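Long-range contacts in extracellular subtilisin-like serine proteinase (Vibrio sp. PA-44, PDB 1SH7), which probably cleaves peptide bonds inside proteins, as a secreted, calcium-binding, cold-adapted serine endopeptidase of the subtilisin type, whose catalytic domain makes up this chain: residues N41-E46 / A207-Y213; G173-T179 / D196-S202; V229-Y233 / L269-A273. Residues are numbered along the deposited sequence.

Contact 1 (N41-E46 / A207-Y213)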
loop_
_atom_site.group_PDB
_atom_site.type_symbol
_atom_site.label_atom_id
_atom_site.label_comp_id
_atom_site.label_asym_id
_atom_site.label_seq_id
_atom_site.Cartn_x
_atom_site.Cartn_y
_atom_site.Cartn_z
ATOM N N ASN A 41 15.265 -0.057 4.329
ATOM C CA ASN A 41 16.656 -0.372 4.055
ATOM C C ASN A 41 16.967 0.095 2.634
ATOM O O ASN A 41 16.668 -0.589 1.673
ATOM C CB ASN A 41 16.886 -1.885 4.244
ATOM C CG ASN A 41 18.330 -2.326 3.963
ATOM O OD1 ASN A 41 18.682 -3.506 4.176
ATOM N ND2 ASN A 41 19.131 -1.428 3.419
ATOM N N ASN A 42 17.517 1.306 2.513
ATOM C CA ASN A 42 17.842 1.886 1.191
ATOM C C ASN A 42 18.835 1.059 0.389
ATOM O O ASN A 42 18.815 1.087 -0.838
ATOM C CB ASN A 42 18.402 3.318 1.298
ATOM C CG ASN A 42 17.474 4.260 2.007
ATOM O OD1 ASN A 42 17.878 4.961 2.956
ATOM N ND2 ASN A 42 16.224 4.276 1.585
ATOM N N ASN A 43 19.670 0.296 1.071
ATOM C CA ASN A 43 20.681 -0.506 0.408
ATOM C C ASN A 43 20.210 -1.901 -0.050
ATOM O O ASN A 43 20.991 -2.656 -0.627
ATOM C CB ASN A 43 21.908 -0.657 1.299
ATOM C CG ASN A 43 22.425 0.679 1.869
ATOM O OD1 ASN A 43 22.647 0.785 3.093
ATOM N ND2 ASN A 43 22.664 1.675 1.007
ATOM N N HIS A 44 18.946 -2.237 0.197
ATOM C CA HIS A 44 18.439 -3.538 -0.190
ATOM C C HIS A 44 18.555 -3.714 -1.712
ATOM O O HIS A 44 18.293 -2.779 -2.474
ATOM C CB HIS A 44 16.998 -3.768 0.276
ATOM C CG HIS A 44 16.600 -5.206 0.224
ATOM N ND1 HIS A 44 16.462 -5.878 -0.968
ATOM C CD2 HIS A 44 16.453 -6.132 1.198
ATOM C CE1 HIS A 44 16.170 -7.144 -0.727
ATOM N NE2 HIS A 44 16.158 -7.325 0.583
ATOM N N GLU A 45 18.920 -4.912 -2.156
ATOM C CA GLU A 45 19.140 -5.146 -3.596
ATOM C C GLU A 45 17.883 -4.973 -4.434
ATOM O O GLU A 45 17.945 -4.736 -5.640
ATOM C CB GLU A 45 19.702 -6.547 -3.849
ATOM C CG GLU A 45 18.740 -7.695 -3.547
ATOM C CD GLU A 45 19.424 -9.055 -3.574
ATOM O OE1 GLU A 45 20.613 -9.073 -3.931
ATOM O OE2 GLU A 45 18.781 -10.096 -3.283
ATOM N N GLU A 46 16.731 -5.115 -3.811
ATOM C CA GLU A 46 15.462 -4.969 -4.527
ATOM C C GLU A 46 15.248 -3.572 -5.070
ATOM O O GLU A 46 14.483 -3.386 -6.016
ATOM C CB GLU A 46 14.297 -5.317 -3.592
ATOM C CG GLU A 46 13.950 -6.789 -3.543
ATOM C CD GLU A 46 13.225 -7.243 -4.800
ATOM O OE1 GLU A 46 11.962 -7.236 -4.820
ATOM O OE2 GLU A 46 13.920 -7.598 -5.777
ATOM N N ALA A 207 11.227 -7.963 0.464
ATOM C CA ALA A 207 12.480 -7.580 1.129
ATOM C C ALA A 207 12.383 -7.496 2.661
ATOM O O ALA A 207 11.307 -7.275 3.204
ATOM C CB ALA A 207 12.980 -6.271 0.564
ATOM N N TRP A 208 13.501 -7.732 3.347
ATOM C CA TRP A 208 13.595 -7.620 4.799
ATOM C C TRP A 208 14.776 -6.721 5.197
ATOM O O TRP A 208 15.699 -6.490 4.397
ATOM C CB TRP A 208 13.745 -9.012 5.408
ATOM C CG TRP A 208 13.366 -9.128 6.889
ATOM C CD1 TRP A 208 14.159 -9.606 7.920
ATOM C CD2 TRP A 208 12.102 -8.799 7.486
ATOM N NE1 TRP A 208 13.450 -9.608 9.096
ATOM C CE2 TRP A 208 12.188 -9.114 8.858
ATOM C CE3 TRP A 208 10.873 -8.316 6.986
ATOM C CZ2 TRP A 208 11.110 -8.899 9.747
ATOM C CZ3 TRP A 208 9.800 -8.133 7.863
ATOM C CH2 TRP A 208 9.929 -8.430 9.225
ATOM N N TYR A 209 14.750 -6.178 6.416
ATOM C CA TYR A 209 15.734 -5.147 6.785
ATOM C C TYR A 209 17.184 -5.635 6.818
ATOM O O TYR A 209 18.136 -4.818 6.731
ATOM C CB TYR A 209 15.390 -4.542 8.147
ATOM C CG TYR A 209 15.769 -5.364 9.340
ATOM C CD1 TYR A 209 14.941 -6.383 9.808
ATOM C CD2 TYR A 209 16.947 -5.106 10.038
ATOM C CE1 TYR A 209 15.282 -7.129 10.926
ATOM C CE2 TYR A 209 17.305 -5.857 11.161
ATOM C CZ TYR A 209 16.474 -6.865 11.589
ATOM O OH TYR A 209 16.785 -7.620 12.672
ATOM N N ASP A 210 17.360 -6.941 6.961
ATOM C CA ASP A 210 18.708 -7.528 7.016
ATOM C C ASP A 210 19.350 -7.750 5.651
ATOM O O ASP A 210 20.450 -8.282 5.586
ATOM C CB ASP A 210 18.713 -8.827 7.842
ATOM C CG ASP A 210 17.839 -9.945 7.231
ATOM O OD1 ASP A 210 17.716 -11.005 7.896
ATOM O OD2 ASP A 210 17.263 -9.844 6.105
ATOM N N GLY A 211 18.691 -7.328 4.562
ATOM C CA GLY A 211 19.210 -7.559 3.230
ATOM C C GLY A 211 18.706 -8.796 2.519
ATOM O O GLY A 211 18.947 -8.953 1.314
ATOM N N GLY A 212 17.986 -9.647 3.231
ATOM C CA GLY A 212 17.376 -10.850 2.697
ATOM C C GLY A 212 15.870 -10.650 2.452
ATOM O O GLY A 212 15.419 -9.549 2.041
ATOM N N TYR A 213 15.088 -11.688 2.715
ATOM C CA TYR A 213 13.650 -11.701 2.421
ATOM C C TYR A 213 12.863 -12.331 3.540
ATOM O O TYR A 213 13.416 -12.986 4.405
ATOM C CB TYR A 213 13.370 -12.413 1.091
ATOM C CG TYR A 213 14.120 -11.753 -0.047
ATOM C CD1 TYR A 213 13.570 -10.714 -0.739
ATOM C CD2 TYR A 213 15.412 -12.156 -0.395
ATOM C CE1 TYR A 213 14.266 -10.066 -1.753
ATOM C CE2 TYR A 213 16.116 -11.519 -1.404
ATOM C CZ TYR A 213 15.544 -10.459 -2.065
ATOM O OH TYR A 213 16.175 -9.784 -3.062
HETATM O O HOH W 1 19.949 -6.905 -0.097
HETATM O O HOH W 2 19.656 -10.863 -0.512
HETATM O O HOH W 3 10.818 -6.873 -2.309
#
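His44 is the hub of this contact and buries more of its surface here than any other residue. Its ring needs both nitrogens. ND1 accepts from the backbone N of Glu46 at 3.0 Å, which fixes the ring against its own loop, while NE2 donates to Gly212 O at 2.8 Å, almost straight. One ring face rests on Ala207, whose CB lies 3.4 Å from the imidazole centroid in a CH-pi contact; a lone methyl group suits this tight spot.

Tyr213 meets the edge of that imidazole with its ring face, an offset edge-to-face pair with centroids 5.1 Å apart and planes at 78°. Its OH reaches past and donates to Glu45 OE2 at 2.6 Å, and CG of Glu46 packs at its ring edge. The carboxylate of Glu46 accepts from the backbone N of Gln82 and Tyr83, and a water also joins its OE1 to Ala207 N. Two other waters tie Gly211 O to Glu45 N and OE2.

Gly211 closes a type I turn from Trp208 with positive phi, where a side chain would jam against the preceding carbonyl. With Gly211 N bonded to Trp208 O (3.1 Å) and Trp208 N to Gly212 O (2.9 Å), the segment forms a 3:5 beta hairpin, a type I turn with a G1 bulge, linking strands 204-207 and 213-216 and docked on the loop that follows the predicted catalytic Asp37.

Contact 2 (G173-T179 / D196-S202); sequences GVTVGST and DLFAPGS. With CA (calcium ion), chain C.
Asp196 (m rotamer; phi/psi -85/-34, near-helical) lays its carboxylate over the start of strand 174-179: OD2 accepts from Thr175 N (2.8 Å), and Asp196 N donates to Thr175 O (2.8 Å). Strand 197-200, also extended, runs parallel to it, twisted by 47°, with Val176 beside Leu197, Gly177 beside Phe198 and Ser178 beside Ala199. Bonds run Gly177 N to Leu197 O (3.0 Å), Ala199 N to Gly177 O (2.9 Å) and Thr179 N to Ala199 O (3.0 Å); Thr179 O accepts from Gly201 N (3.0 Å) and Ser202 N (3.2 Å). Val176 CG1 meets Ala199 CB (3.9 Å), under helix 219-236, and Val174 CG1 meets Leu197 CD2 (3.7 Å). A CB on Gly177 would crowd the Phe198 ring, and one on Gly201 would strike Ser178 OG, itself hydrogen-bonded to Ser186. Calcium binds Asp196 OD1 (2.5 Å) and OD2 (2.4 Å), Gly173 O (2.4 Å), Pro171 O and four waters: an edge-strand calcium site, as in proteinase K, on the parallel sheet of the subtilase fold.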
loop_
_atom_site.group_PDB
_atom_site.type_symbol
_atom_site.label_atom_id
_atom_site.label_comp_id
_atom_site.label_asym_id
_atom_site.label_seq_id
_atom_site.Cartn_x
_atom_site.Cartn_y
_atom_site.Cartn_z
ATOM N N GLY A 173 -9.265 8.376 2.284
ATOM C CA GLY A 173 -8.183 7.441 2.135
ATOM C C GLY A 173 -8.685 6.231 1.403
ATOM O O GLY A 173 -9.882 5.982 1.335
ATOM N N VAL A 174 -7.745 5.479 0.832
ATOM C CA VAL A 174 -8.040 4.214 0.210
ATOM C C VAL A 174 -7.604 3.143 1.180
ATOM O O VAL A 174 -6.400 2.936 1.393
ATOM C CB VAL A 174 -7.300 4.040 -1.121
ATOM C CG1 VAL A 174 -7.689 2.718 -1.748
ATOM C CG2 VAL A 174 -7.585 5.217 -2.093
ATOM N N THR A 175 -8.598 2.488 1.786
ATOM C CA THR A 175 -8.430 1.576 2.914
ATOM C C THR A 175 -8.523 0.138 2.397
ATOM O O THR A 175 -9.483 -0.235 1.712
ATOM C CB THR A 175 -9.532 1.843 3.933
ATOM O OG1 THR A 175 -9.448 3.211 4.390
ATOM C CG2 THR A 175 -9.373 0.965 5.205
ATOM N N VAL A 176 -7.526 -0.660 2.724
ATOM C CA VAL A 176 -7.272 -1.910 2.034
ATOM C C VAL A 176 -7.367 -3.103 2.954
ATOM O O VAL A 176 -6.627 -3.198 3.934
ATOM C CB VAL A 176 -5.843 -1.913 1.431
ATOM C CG1 VAL A 176 -5.633 -3.212 0.597
ATOM C CG2 VAL A 176 -5.606 -0.661 0.616
ATOM N N GLY A 177 -8.301 -4.002 2.650
ATOM C CA GLY A 177 -8.361 -5.321 3.257
ATOM C C GLY A 177 -7.519 -6.347 2.517
ATOM O O GLY A 177 -6.993 -6.106 1.413
ATOM N N SER A 178 -7.381 -7.511 3.130
ATOM C CA SER A 178 -6.413 -8.539 2.700
ATOM C C SER A 178 -7.109 -9.785 2.211
ATOM O O SER A 178 -8.086 -10.218 2.827
ATOM C CB SER A 178 -5.545 -8.947 3.873
ATOM O OG SER A 178 -4.648 -9.968 3.500
ATOM N N THR A 179 -6.601 -10.368 1.134
ATOM C CA THR A 179 -7.044 -11.690 0.674
ATOM C C THR A 179 -5.900 -12.713 0.562
ATOM O O THR A 179 -4.704 -12.373 0.605
ATOM C CB THR A 179 -7.688 -11.605 -0.731
ATOM O OG1 THR A 179 -6.773 -10.968 -1.648
ATOM C CG2 THR A 179 -8.954 -10.812 -0.719
ATOM N N ASP A 196 -12.225 0.090 1.246
ATOM C CA ASP A 196 -12.512 0.455 -0.131
ATOM C C ASP A 196 -12.335 -0.695 -1.103
ATOM O O ASP A 196 -13.048 -0.765 -2.084
ATOM C CB ASP A 196 -11.605 1.587 -0.589
ATOM C CG ASP A 196 -11.863 2.891 0.152
ATOM O OD1 ASP A 196 -12.814 3.619 -0.199
ATOM O OD2 ASP A 196 -11.163 3.276 1.081
ATOM N N LEU A 197 -11.375 -1.571 -0.824
ATOM C CA LEU A 197 -11.101 -2.750 -1.673
ATOM C C LEU A 197 -10.150 -3.711 -0.974
ATOM O O LEU A 197 -9.543 -3.358 0.042
ATOM C CB LEU A 197 -10.533 -2.345 -3.053
ATOM C CG LEU A 197 -9.037 -2.012 -3.181
ATOM C CD1 LEU A 197 -8.592 -1.775 -4.611
ATOM C CD2 LEU A 197 -8.733 -0.777 -2.346
ATOM N N PHE A 198 -10.033 -4.916 -1.536
ATOM C CA PHE A 198 -9.146 -5.958 -1.063
ATOM C C PHE A 198 -7.926 -6.029 -1.981
ATOM O O PHE A 198 -8.012 -5.751 -3.179
ATOM C CB PHE A 198 -9.856 -7.335 -1.107
ATOM C CG PHE A 198 -10.928 -7.500 -0.055
ATOM C CD1 PHE A 198 -12.278 -7.285 -0.359
ATOM C CD2 PHE A 198 -10.594 -7.843 1.238
ATOM C CE1 PHE A 198 -13.247 -7.401 0.605
ATOM C CE2 PHE A 198 -11.588 -7.955 2.211
ATOM C CZ PHE A 198 -12.908 -7.739 1.886
ATOM N N ALA A 199 -6.800 -6.476 -1.440
ATOM C CA ALA A 199 -5.636 -6.805 -2.257
ATOM C C ALA A 199 -4.893 -7.988 -1.591
ATOM O O ALA A 199 -5.134 -8.279 -0.424
ATOM C CB ALA A 199 -4.719 -5.568 -2.352
ATOM N N PRO A 200 -3.985 -8.656 -2.316
ATOM C CA PRO A 200 -3.181 -9.733 -1.731
ATOM C C PRO A 200 -2.451 -9.364 -0.432
ATOM O O PRO A 200 -1.652 -8.416 -0.406
ATOM C CB PRO A 200 -2.187 -10.058 -2.854
ATOM C CG PRO A 200 -2.950 -9.763 -4.108
ATOM C CD PRO A 200 -3.673 -8.461 -3.743
ATOM N N GLY A 201 -2.713 -10.117 0.634
ATOM C CA GLY A 201 -2.064 -9.863 1.913
ATOM C C GLY A 201 -1.631 -11.026 2.769
ATOM O O GLY A 201 -0.875 -10.832 3.739
ATOM N N SER A 202 -2.065 -12.236 2.408
ATOM C CA SER A 202 -1.631 -13.459 3.062
ATOM C C SER A 202 -0.434 -14.081 2.334
ATOM O O SER A 202 -0.453 -14.223 1.116
ATOM C CB SER A 202 -2.807 -14.429 3.161
ATOM O OG SER A 202 -3.703 -13.981 4.193
HETATM CA CA CA C . -12.188 5.383 1.392
HETATM O O HOH W 4 -11.330 5.111 3.679
HETATM O O HOH W 5 -12.129 6.416 -0.699
HETATM O O HOH W 6 -14.586 6.157 1.060
HETATM O O HOH W 7 -13.618 3.863 2.542
#

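Contact 3 (V229-Y233 / L269-A273)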
loop_
_atom_site.group_PDB
_atom_site.type_symbol
_atom_site.label_atom_id
_atom_site.label_comp_id
_atom_site.label_asym_id
_atom_site.label_seq_id
_atom_site.Cartn_x
_atom_site.Cartn_y
_atom_site.Cartn_z
ATOM N N VAL A 229 0.075 -0.088 -7.397
ATOM C CA VAL A 229 -0.804 0.123 -8.541
ATOM C C VAL A 229 -1.148 1.626 -8.736
ATOM O O VAL A 229 -1.193 2.119 -9.870
ATOM C CB VAL A 229 -2.074 -0.751 -8.420
ATOM C CG1 VAL A 229 -3.114 -0.343 -9.448
ATOM C CG2 VAL A 229 -1.726 -2.233 -8.599
ATOM N N ALA A 230 -1.399 2.339 -7.649
ATOM C CA ALA A 230 -1.475 3.801 -7.678
ATOM C C ALA A 230 -0.261 4.410 -8.408
ATOM O O ALA A 230 -0.433 5.303 -9.199
ATOM C CB ALA A 230 -1.572 4.359 -6.251
ATOM N N ALA A 231 0.943 3.875 -8.197
ATOM C CA ALA A 231 2.158 4.397 -8.853
ATOM C C ALA A 231 2.113 4.114 -10.361
ATOM O O ALA A 231 2.485 4.951 -11.188
ATOM C CB ALA A 231 3.405 3.793 -8.243
ATOM N N LEU A 232 1.573 2.961 -10.718
ATOM C CA LEU A 232 1.356 2.611 -12.120
ATOM C C LEU A 232 0.355 3.575 -12.761
ATOM O O LEU A 232 0.572 4.055 -13.866
ATOM C CB LEU A 232 0.850 1.172 -12.282
ATOM C CG LEU A 232 1.681 -0.003 -11.744
ATOM C CD1 LEU A 232 0.986 -1.324 -11.954
ATOM C CD2 LEU A 232 3.065 -0.053 -12.359
ATOM N N TYR A 233 -0.740 3.848 -12.070
ATOM C CA TYR A 233 -1.759 4.754 -12.571
ATOM C C TYR A 233 -1.229 6.191 -12.686
ATOM O O TYR A 233 -1.636 6.942 -13.612
ATOM C CB TYR A 233 -2.994 4.778 -11.652
ATOM C CG TYR A 233 -3.868 3.525 -11.611
ATOM C CD1 TYR A 233 -3.491 2.344 -12.235
ATOM C CD2 TYR A 233 -5.064 3.520 -10.876
ATOM C CE1 TYR A 233 -4.305 1.197 -12.177
ATOM C CE2 TYR A 233 -5.877 2.366 -10.803
ATOM C CZ TYR A 233 -5.486 1.223 -11.462
ATOM O OH TYR A 233 -6.275 0.078 -11.375
ATOM N N LEU A 269 -8.154 -5.663 -6.083
ATOM C CA LEU A 269 -7.174 -4.857 -6.830
ATOM C C LEU A 269 -6.837 -5.447 -8.169
ATOM O O LEU A 269 -6.619 -6.650 -8.289
ATOM C CB LEU A 269 -5.893 -4.784 -6.020
ATOM C CG LEU A 269 -4.919 -3.609 -6.005
ATOM C CD1 LEU A 269 -3.476 -4.036 -5.951
ATOM C CD2 LEU A 269 -5.166 -2.437 -6.935
ATOM N N TYR A 270 -6.783 -4.569 -9.174
ATOM C CA TYR A 270 -6.431 -4.888 -10.539
ATOM C C TYR A 270 -5.488 -3.801 -11.036
ATOM O O TYR A 270 -5.756 -2.626 -10.865
ATOM C CB TYR A 270 -7.691 -4.954 -11.405
ATOM C CG TYR A 270 -7.505 -5.349 -12.844
ATOM C CD1 TYR A 270 -7.247 -6.672 -13.209
ATOM C CD2 TYR A 270 -7.661 -4.402 -13.869
ATOM C CE1 TYR A 270 -7.142 -7.040 -14.561
ATOM C CE2 TYR A 270 -7.551 -4.760 -15.190
ATOM C CZ TYR A 270 -7.290 -6.098 -15.538
ATOM O OH TYR A 270 -7.192 -6.442 -16.870
ATOM N N SER A 271 -4.393 -4.218 -11.658
ATOM C CA SER A 271 -3.242 -3.348 -11.874
ATOM C C SER A 271 -3.221 -2.691 -13.262
ATOM O O SER A 271 -2.397 -1.808 -13.501
ATOM C CB SER A 271 -1.962 -4.160 -11.717
ATOM O OG SER A 271 -1.834 -5.138 -12.752
ATOM N N LEU A 272 -4.103 -3.156 -14.145
ATOM C CA LEU A 272 -4.062 -2.839 -15.561
ATOM C C LEU A 272 -5.115 -1.809 -15.952
ATOM O O LEU A 272 -6.103 -1.626 -15.250
ATOM C CB LEU A 272 -4.259 -4.119 -16.374
ATOM C CG LEU A 272 -3.274 -5.273 -16.133
ATOM C CD1 LEU A 272 -3.588 -6.492 -17.044
ATOM C CD2 LEU A 272 -1.853 -4.759 -16.362
ATOM N N ALA A 273 -4.910 -1.162 -17.096
ATOM C CA ALA A 273 -5.716 -0.011 -17.480
ATOM C C ALA A 273 -6.976 -0.388 -18.256
ATOM O O ALA A 273 -7.099 -0.036 -19.430
ATOM C CB ALA A 273 -4.864 0.976 -18.312
#
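One turn of helix, closed by Tyr233 N bonding to Val229 O at 2.8 Å, faces an irregular segment that is extended at Leu269 and Tyr270, bends at Ser271 into helical backbone angles and extends again at Leu272. The two run closest where Val229 and Ser271 have their CA atoms 5.4 Å apart, and by Tyr233 and Ala273 the nearest CA atoms are 7.9 Å apart. The helix belongs to 219-236, the long helix of the subtilase fold that has the predicted nucleophile Ser220 near its N-terminal end; here the segment after strand 267-268 packs against its later turns.

The CA-to-CB bond of Val229 points toward that segment. Val229 CG2 sits 3.7 Å from Leu269 CD1 and also 3.7 Å from Ser271 CB; CG1 lies 3.8 Å from Tyr270 O and also touches Leu269. A compact beta-branched residue suits this narrow part of the interface. Leu232, one turn along, places CD1 3.8 Å from Ser271 O. Ile11 of helix 6-11 joins the apolar cluster, touching both Val229 and Leu269.

Ser271 is small enough to lie close to the helix, and its hydroxyl makes a weak hydrogen bond to Ile11 O. The CA-to-CB bond of Tyr270 points away from the helix; its ring makes a cation-pi contact with Arg14, and its hydroxyl bonds to Asp274. Tyr233, whose ring meets Arg252 in another cation-pi contact, is long enough to span the widening gap: its OH donates to Tyr270 O at 2.8 Å.

In the fold
Contacts 2 and 3 are buried and adjoin. Phe198 O probably accepts a hydrogen bond from Leu269 N at 2.9 Å, and Ala199 CB packs on Leu269 CB at 3.9 Å, so the edge strand of the parallel sheet joins the packing around helix 219-236, which supplies one side of contact 3 and covers Val176 and Ala199 of contact 2. Contact 1 lies about 24 Å from each, between centres, and is only partly buried; along the chain its loop encloses contact 2. The chemistry follows the setting: main-chain sheet bonds and a calcium ion in contact 2, apolar packing with one tyrosine hydrogen bond in contact 3, and imidazole, carboxylate, phenol and bridging waters in contact 1.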